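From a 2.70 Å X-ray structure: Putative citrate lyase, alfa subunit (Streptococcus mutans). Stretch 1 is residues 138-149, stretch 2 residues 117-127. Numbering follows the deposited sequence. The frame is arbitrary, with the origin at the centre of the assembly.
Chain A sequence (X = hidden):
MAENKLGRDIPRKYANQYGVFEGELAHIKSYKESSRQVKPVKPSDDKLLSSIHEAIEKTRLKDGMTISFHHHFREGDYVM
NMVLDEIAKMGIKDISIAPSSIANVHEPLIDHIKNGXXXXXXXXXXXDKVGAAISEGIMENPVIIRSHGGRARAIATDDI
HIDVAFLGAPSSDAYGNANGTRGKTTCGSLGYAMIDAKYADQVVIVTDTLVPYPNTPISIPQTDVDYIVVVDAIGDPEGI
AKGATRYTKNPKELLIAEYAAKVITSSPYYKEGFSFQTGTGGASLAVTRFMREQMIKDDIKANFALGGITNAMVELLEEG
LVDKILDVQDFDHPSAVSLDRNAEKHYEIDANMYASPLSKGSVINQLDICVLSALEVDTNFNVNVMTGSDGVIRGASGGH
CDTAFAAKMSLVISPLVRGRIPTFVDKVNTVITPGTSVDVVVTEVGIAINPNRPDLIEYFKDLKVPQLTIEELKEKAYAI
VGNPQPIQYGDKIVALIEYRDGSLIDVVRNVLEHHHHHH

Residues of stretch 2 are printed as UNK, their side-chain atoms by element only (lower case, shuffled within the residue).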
ATOM      1  N   ILE A 138      18.778  33.592   6.817  1.00 24.68           N
ATOM      2  CA  ILE A 138      19.062  32.764   7.982  1.00 25.70           C
ATOM      3  C   ILE A 138      19.890  31.515   7.666  1.00 26.06           C
ATOM      4  O   ILE A 138      20.898  31.283   8.310  1.00 27.27           O
ATOM      5  CB  ILE A 138      17.751  32.315   8.669  1.00 27.49           C
ATOM      6  CG1 ILE A 138      17.009  33.532   9.191  1.00 29.46           C
ATOM      7  CG2 ILE A 138      18.034  31.363   9.811  1.00 28.89           C
ATOM      8  CD1 ILE A 138      17.873  34.421  10.055  1.00 29.50           C
HETATM    9  N   MSE A 139      19.455  30.697   6.708  1.00 26.90           N
HETATM   10  CA  MSE A 139      20.191  29.487   6.348  1.00 26.27           C
HETATM   11  C   MSE A 139      21.330  29.797   5.401  1.00 25.34           C
HETATM   12  O   MSE A 139      21.284  30.755   4.638  1.00 24.90           O
HETATM   13  CB  MSE A 139      19.301  28.455   5.643  1.00 27.44           C
HETATM   14  CG  MSE A 139      18.352  27.655   6.508  1.00 29.84           C
HETATM   15 SE   MSE A 139      18.398  25.759   6.013  1.00 32.16          SE
HETATM   16  CE  MSE A 139      17.810  25.858   4.172  1.00 32.08           C
ATOM     17  N   GLU A 140      22.350  28.955   5.452  1.00 26.29           N
ATOM     18  CA  GLU A 140      23.490  29.089   4.578  1.00 27.21           C
ATOM     19  C   GLU A 140      23.135  28.418   3.252  1.00 26.74           C
ATOM     20  O   GLU A 140      23.389  28.961   2.176  1.00 27.76           O
ATOM     21  CB  GLU A 140      24.694  28.418   5.213  1.00 29.32           C
ATOM     22  CG  GLU A 140      25.936  28.436   4.352  1.00 34.28           C
ATOM     23  CD  GLU A 140      27.159  27.919   5.088  1.00 37.38           C
ATOM     24  OE1 GLU A 140      28.210  27.717   4.430  1.00 39.14           O
ATOM     25  OE2 GLU A 140      27.067  27.719   6.324  1.00 38.85           O
ATOM     26  N   ASN A 141      22.538  27.235   3.334  1.00 25.42           N
ATOM     27  CA  ASN A 141      22.117  26.503   2.146  1.00 24.02           C
ATOM     28  C   ASN A 141      20.729  26.970   1.694  1.00 22.65           C
ATOM     29  O   ASN A 141      19.943  27.487   2.493  1.00 22.78           O
ATOM     30  CB  ASN A 141      22.094  25.004   2.450  1.00 24.30           C
ATOM     31  CG  ASN A 141      23.442  24.362   2.274  1.00 23.02           C
ATOM     32  OD1 ASN A 141      23.684  23.254   2.756  1.00 22.77           O
ATOM     33  ND2 ASN A 141      24.330  25.049   1.564  1.00 22.49           N
ATOM     34  N   PRO A 142      20.419  26.811   0.399  1.00 20.78           N
ATOM     35  CA  PRO A 142      19.110  27.224  -0.127  1.00 19.58           C
ATOM     36  C   PRO A 142      18.020  26.206   0.203  1.00 17.67           C
ATOM     37  O   PRO A 142      18.255  24.994   0.157  1.00 17.61           O
ATOM     38  CB  PRO A 142      19.339  27.309  -1.645  1.00 19.32           C
ATOM     39  CG  PRO A 142      20.824  27.409  -1.800  1.00 20.15           C
ATOM     40  CD  PRO A 142      21.347  26.506  -0.700  1.00 20.70           C
ATOM     41  N   VAL A 143      16.833  26.694   0.535  1.00 15.77           N
ATOM     42  CA  VAL A 143      15.719  25.802   0.821  1.00 14.40           C
ATOM     43  C   VAL A 143      15.297  25.223  -0.523  1.00 14.04           C
ATOM     44  O   VAL A 143      15.178  25.965  -1.497  1.00 15.62           O
ATOM     45  CB  VAL A 143      14.525  26.570   1.422  1.00 13.79           C
ATOM     46  CG1 VAL A 143      13.332  25.636   1.569  1.00 14.76           C
ATOM     47  CG2 VAL A 143      14.908  27.169   2.764  1.00 12.93           C
ATOM     48  N   ILE A 144      15.098  23.912  -0.602  1.00 12.20           N
ATOM     49  CA  ILE A 144      14.672  23.299  -1.865  1.00 12.36           C
ATOM     50  C   ILE A 144      13.150  23.163  -1.886  1.00 11.28           C
ATOM     51  O   ILE A 144      12.573  22.385  -1.129  1.00 12.34           O
ATOM     52  CB  ILE A 144      15.262  21.884  -2.059  1.00 13.67           C
ATOM     53  CG1 ILE A 144      16.792  21.944  -2.100  1.00 14.89           C
ATOM     54  CG2 ILE A 144      14.727  21.271  -3.357  1.00 13.77           C
ATOM     55  CD1 ILE A 144      17.342  22.775  -3.230  1.00 17.00           C
ATOM     56  N   ILE A 145      12.482  23.911  -2.743  1.00  9.60           N
ATOM     57  CA  ILE A 145      11.041  23.789  -2.778  1.00  8.70           C
ATOM     58  C   ILE A 145      10.615  22.868  -3.894  1.00  8.73           C
ATOM     59  O   ILE A 145      11.084  22.984  -5.025  1.00  8.62           O
ATOM     60  CB  ILE A 145      10.373  25.146  -2.952  1.00  8.80           C
ATOM     61  CG1 ILE A 145      10.390  25.880  -1.617  1.00  8.07           C
ATOM     62  CG2 ILE A 145       8.950  24.972  -3.437  1.00  7.36           C
ATOM     63  CD1 ILE A 145      10.105  27.303  -1.757  1.00 10.64           C
ATOM     64  N   ARG A 146       9.732  21.939  -3.559  1.00  8.24           N
ATOM     65  CA  ARG A 146       9.215  20.986  -4.527  1.00  7.18           C
ATOM     66  C   ARG A 146       7.690  20.941  -4.409  1.00  7.01           C
ATOM     67  O   ARG A 146       7.151  21.181  -3.336  1.00  7.85           O
ATOM     68  CB  ARG A 146       9.763  19.592  -4.235  1.00  5.81           C
ATOM     69  CG  ARG A 146      11.268  19.456  -4.203  1.00  4.31           C
ATOM     70  CD  ARG A 146      11.620  17.965  -4.207  1.00  5.73           C
ATOM     71  NE  ARG A 146      12.988  17.718  -4.626  1.00  5.73           N
ATOM     72  CZ  ARG A 146      14.037  17.751  -3.815  1.00  7.79           C
ATOM     73  NH1 ARG A 146      15.243  17.533  -4.303  1.00  9.99           N
ATOM     74  NH2 ARG A 146      13.887  17.973  -2.516  1.00  7.94           N
ATOM     75  N   SER A 147       7.003  20.626  -5.506  1.00  5.70           N
ATOM     76  CA  SER A 147       5.552  20.510  -5.503  1.00  2.92           C
ATOM     77  C   SER A 147       5.217  19.198  -4.789  1.00  4.16           C
ATOM     78  O   SER A 147       6.112  18.375  -4.554  1.00  3.78           O
ATOM     79  CB  SER A 147       5.016  20.466  -6.940  1.00  1.60           C
ATOM     80  OG  SER A 147       5.412  19.277  -7.614  1.00  1.24           O
ATOM     81  N   HIS A 148       3.951  18.987  -4.429  1.00  4.45           N
ATOM     82  CA  HIS A 148       3.602  17.724  -3.766  1.00  4.90           C
ATOM     83  C   HIS A 148       4.045  16.548  -4.644  1.00  3.12           C
ATOM     84  O   HIS A 148       4.553  15.552  -4.133  1.00  2.74           O
ATOM     85  CB  HIS A 148       2.098  17.630  -3.477  1.00  4.22           C
ATOM     86  CG  HIS A 148       1.619  18.628  -2.474  1.00  5.32           C
ATOM     87  ND1 HIS A 148       2.358  18.975  -1.363  1.00  5.74           N
ATOM     88  CD2 HIS A 148       0.475  19.350  -2.407  1.00  4.43           C
ATOM     89  CE1 HIS A 148       1.689  19.869  -0.656  1.00  5.00           C
ATOM     90  NE2 HIS A 148       0.544  20.114  -1.268  1.00  4.27           N
ATOM     91  N   GLY A 149       3.856  16.676  -5.955  1.00  1.65           N
ATOM     92  CA  GLY A 149       4.279  15.625  -6.856  1.00  3.87           C
ATOM     93  C   GLY A 149       5.802  15.534  -6.914  1.00  6.06           C
ATOM     94  O   GLY A 149       6.376  14.442  -6.924  1.00  4.16           O
ATOM     95  N   UNK A 117      21.230  23.324  13.999  1.00 16.00           N
ATOM     96  CA  UNK A 117      20.565  22.032  14.190  1.00 15.89           C
ATOM     97  C   UNK A 117      20.005  21.529  12.863  1.00 14.74           C
ATOM     98  O   UNK A 117      20.085  20.339  12.560  1.00 13.70           O
ATOM     99  c   UNK A 117      19.417  22.118  15.208  1.00 16.49           C
ATOM    100  c   UNK A 117      19.944  22.609  16.547  1.00 15.88           C
ATOM    101  c   UNK A 117      18.786  20.752  15.372  1.00 14.66           C
ATOM    102  N   UNK A 118      19.430  22.449  12.090  1.00 13.87           N
ATOM    103  CA  UNK A 118      18.885  22.146  10.774  1.00 13.61           C
ATOM    104  C   UNK A 118      19.726  22.927   9.759  1.00 14.12           C
ATOM    105  O   UNK A 118      19.895  24.144   9.874  1.00 15.47           O
ATOM    106  c   UNK A 118      16.571  21.914  11.761  1.00 11.66           C
ATOM    107  c   UNK A 118      17.395  22.569  10.658  1.00 14.38           C
ATOM    108  c   UNK A 118      16.846  22.182   9.284  1.00 13.83           C
ATOM    109  N   UNK A 119      20.242  22.225   8.758  1.00 13.61           N
ATOM    110  CA  UNK A 119      21.117  22.826   7.758  1.00 12.42           C
ATOM    111  C   UNK A 119      20.574  22.801   6.334  1.00 12.86           C
ATOM    112  O   UNK A 119      21.117  23.462   5.450  1.00 13.83           O
ATOM    113  c   UNK A 119      23.204  22.401   9.084  1.00 11.26           C
ATOM    114  c   UNK A 119      22.474  22.099   7.784  1.00 12.79           C
ATOM    115  o   UNK A 119      22.258  20.679   7.697  1.00 12.57           O
ATOM    116  N   UNK A 120      19.522  22.014   6.115  1.00 13.17           N
ATOM    117  CA  UNK A 120      18.877  21.883   4.808  1.00 12.08           C
ATOM    118  C   UNK A 120      17.387  21.633   4.995  1.00 11.20           C
ATOM    119  O   UNK A 120      16.973  20.866   5.864  1.00 11.89           O
ATOM    120  n   UNK A 120      21.025  21.128   2.187  1.00 13.10           N
ATOM    121  o   UNK A 120      21.796  21.215   4.280  1.00 17.13           O
ATOM    122  c   UNK A 120      19.484  20.730   4.001  1.00 12.75           C
ATOM    123  c   UNK A 120      20.871  21.044   3.498  1.00 13.34           C
ATOM    124  N   UNK A 121      16.589  22.276   4.156  1.00 10.51           N
ATOM    125  CA  UNK A 121      15.139  22.165   4.231  1.00  9.13           C
ATOM    126  C   UNK A 121      14.528  21.948   2.851  1.00  9.22           C
ATOM    127  O   UNK A 121      14.974  22.541   1.874  1.00  8.99           O
ATOM    128  c   UNK A 121      14.711  25.173   6.726  1.00  5.63           C
ATOM    129  c   UNK A 121      15.172  23.820   6.149  1.00  6.05           C
ATOM    130  c   UNK A 121      14.526  23.468   4.801  1.00  7.08           C
ATOM    131  c   UNK A 121      13.015  23.319   4.931  1.00  4.44           C
ATOM    132  N   UNK A 122      13.517  21.090   2.771  1.00 10.47           N
ATOM    133  CA  UNK A 122      12.801  20.874   1.513  1.00  9.64           C
ATOM    134  C   UNK A 122      11.317  20.685   1.830  1.00 10.58           C
ATOM    135  O   UNK A 122      10.965  19.977   2.781  1.00 10.98           O
ATOM    136  c   UNK A 122      13.194  18.352   1.522  1.00  7.21           C
ATOM    137  c   UNK A 122      13.331  19.649   0.720  1.00  9.16           C
ATOM    138  o   UNK A 122      12.597  19.538  -0.505  1.00  9.55           O
ATOM    139  N   UNK A 123      10.454  21.362   1.076  1.00 11.03           N
ATOM    140  CA  UNK A 123       9.011  21.228   1.271  1.00 13.79           C
ATOM    141  C   UNK A 123       8.193  22.026   0.273  1.00 13.69           C
ATOM    142  O   UNK A 123       8.724  22.591  -0.690  1.00 13.73           O
ATOM    143  o   UNK A 123       8.596  23.012   2.884  1.00 18.33           O
ATOM    144  c   UNK A 123       8.599  21.618   2.695  1.00 14.63           C
ATOM    145  N   UNK A 124       6.886  22.046   0.506  1.00 13.01           N
ATOM    146  CA  UNK A 124       5.968  22.754  -0.365  1.00 13.00           C
ATOM    147  C   UNK A 124       6.029  24.240  -0.061  1.00 12.82           C
ATOM    148  O   UNK A 124       6.171  25.070  -0.962  1.00 12.54           O
ATOM    149  c   UNK A 124       4.544  22.217  -0.166  1.00 12.92           C
ATOM    150  o   UNK A 124       3.584  23.020  -0.835  1.00 12.37           O
ATOM    151  N   UNK A 125       5.938  24.578   1.220  1.00 11.95           N
ATOM    152  CA  UNK A 125       5.975  25.978   1.591  1.00 12.56           C
ATOM    153  C   UNK A 125       6.626  26.249   2.927  1.00 12.74           C
ATOM    154  O   UNK A 125       7.020  25.335   3.643  1.00 13.14           O
ATOM    155  N   UNK A 126       6.739  27.516   3.275  1.00 13.54           N
ATOM    156  CA  UNK A 126       7.354  27.857   4.537  1.00 16.67           C
ATOM    157  C   UNK A 126       6.425  28.773   5.327  1.00 19.57           C
ATOM    158  O   UNK A 126       6.566  28.909   6.541  1.00 21.23           O
ATOM    159  c   UNK A 126      10.160  26.501   4.087  1.00  8.84           C
ATOM    160  c   UNK A 126       9.682  27.757   3.381  1.00 11.41           C
ATOM    161  c   UNK A 126       8.708  28.533   4.276  1.00 14.73           C
ATOM    162  c   UNK A 126      10.844  28.648   3.011  1.00  9.81           C
ATOM    163  N   UNK A 127       5.465  29.375   4.626  1.00 21.98           N
ATOM    164  CA  UNK A 127       4.489  30.305   5.206  1.00 23.44           C
ATOM    165  C   UNK A 127       5.158  31.566   5.735  1.00 24.32           C
ATOM    166  O   UNK A 127       6.354  31.768   5.553  1.00 23.47           O
ATOM    167  c   UNK A 127       2.730  28.519   5.888  1.00 27.78           C
ATOM    168  n   UNK A 127       1.118  27.755   4.131  1.00 31.19           N
ATOM    169  c   UNK A 127       1.823  28.910   4.710  1.00 30.07           C
ATOM    170  n   UNK A 127       0.414  28.893   2.248  1.00 32.39           N
ATOM    171  c   UNK A 127       3.665  29.651   6.329  1.00 23.95           C
ATOM    172  n   UNK A 127      -0.148  26.686   2.525  1.00 30.84           N
ATOM    173  c   UNK A 127       0.460  27.777   2.970  1.00 31.88           C
TER

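Position 117 carries three side-chain carbons, one bearing the other two. That fork at CB with nothing beyond it is valine, V117, and it lies out of reach of stretch 1. Position 118 has the same three-carbon fork and is therefore V118; its backbone O lies 4.4 Å from SE of M139, a selenomethionine.

At 119 the first side-chain carbon bears one oxygen and one carbon, the branched pattern of threonine. T119 meets stretch 1 through its backbone: its O is 3.6 Å from M139 SE and 3.5 Å from N141 CB.

Position 120 has two carbons in line, the second bearing an oxygen and a nitrogen. This short amide is asparagine. The end of N120 comes nearer to stretch 1 than its CA-to-CB direction suggests, and its amide lies beside that of N141; both amides are probably turned over in the model, so their polar pairing stays open.

At 121 four carbons fork at the first, one arm being two carbons long, which identifies isoleucine. CG1 of I121 packs 3.8 Å from M139 SE, and its CB is 4.1 Å from V143 CG1. Its backbone O accepts a hydrogen bond from I144 N at 2.8 Å, with an N-H...O angle of 161°.

Position 122 again shows a carbon bearing one oxygen and one carbon, so it is threonine. T122 OG1 donates to I144 O at 2.9 Å, and it accepts a weak hydrogen bond from R146 NH2, also 2.9 Å but with an angle of only 122°. The hydroxyl lies at the edge of the guanidinium, near its plane.

One carbon followed by one oxygen at 123 means serine. S123 OG turns back within its own stretch, giving a weak hydrogen bond to the backbone O of 125 at 2.9 Å. The main chain makes the cross-strand links: S123 N to I144 O at 3.2 Å, and R146 N to S123 O at 3.1 Å.

Position 124 repeats the carbon-oxygen pair and is also serine. S124 OG lies 3.7 Å from H148 CE1, while S124 O is 3.7 Å from I145 CG2.

Position 125 has no side-chain atoms and is glycine, G125. At 126 four carbons fork at the second, as in leucine; L126 CD2 meets V143 CG1 at 4.1 Å. At 127 three carbons lead to a nitrogen and then a carbon bearing two more nitrogens, a guanidinium, so this is arginine; R127 does not reach stretch 1.

The contact is a parallel strand pairing, with axes 15° apart and 4.7 Å at closest approach. I144 pairs with T122 and I145 with S123, each pair on its own face of the sheet. The main-chain bonds fix this register, and T122 OG1 reinforces it by bridging I144 O and R146 NH2. Apolar packing of M139 and V143 against I121, and of V143 against L126, supplements the ladder; together the stretches bury 676 Å².

Stretch 2 (117-127) VVTNITSSGLR
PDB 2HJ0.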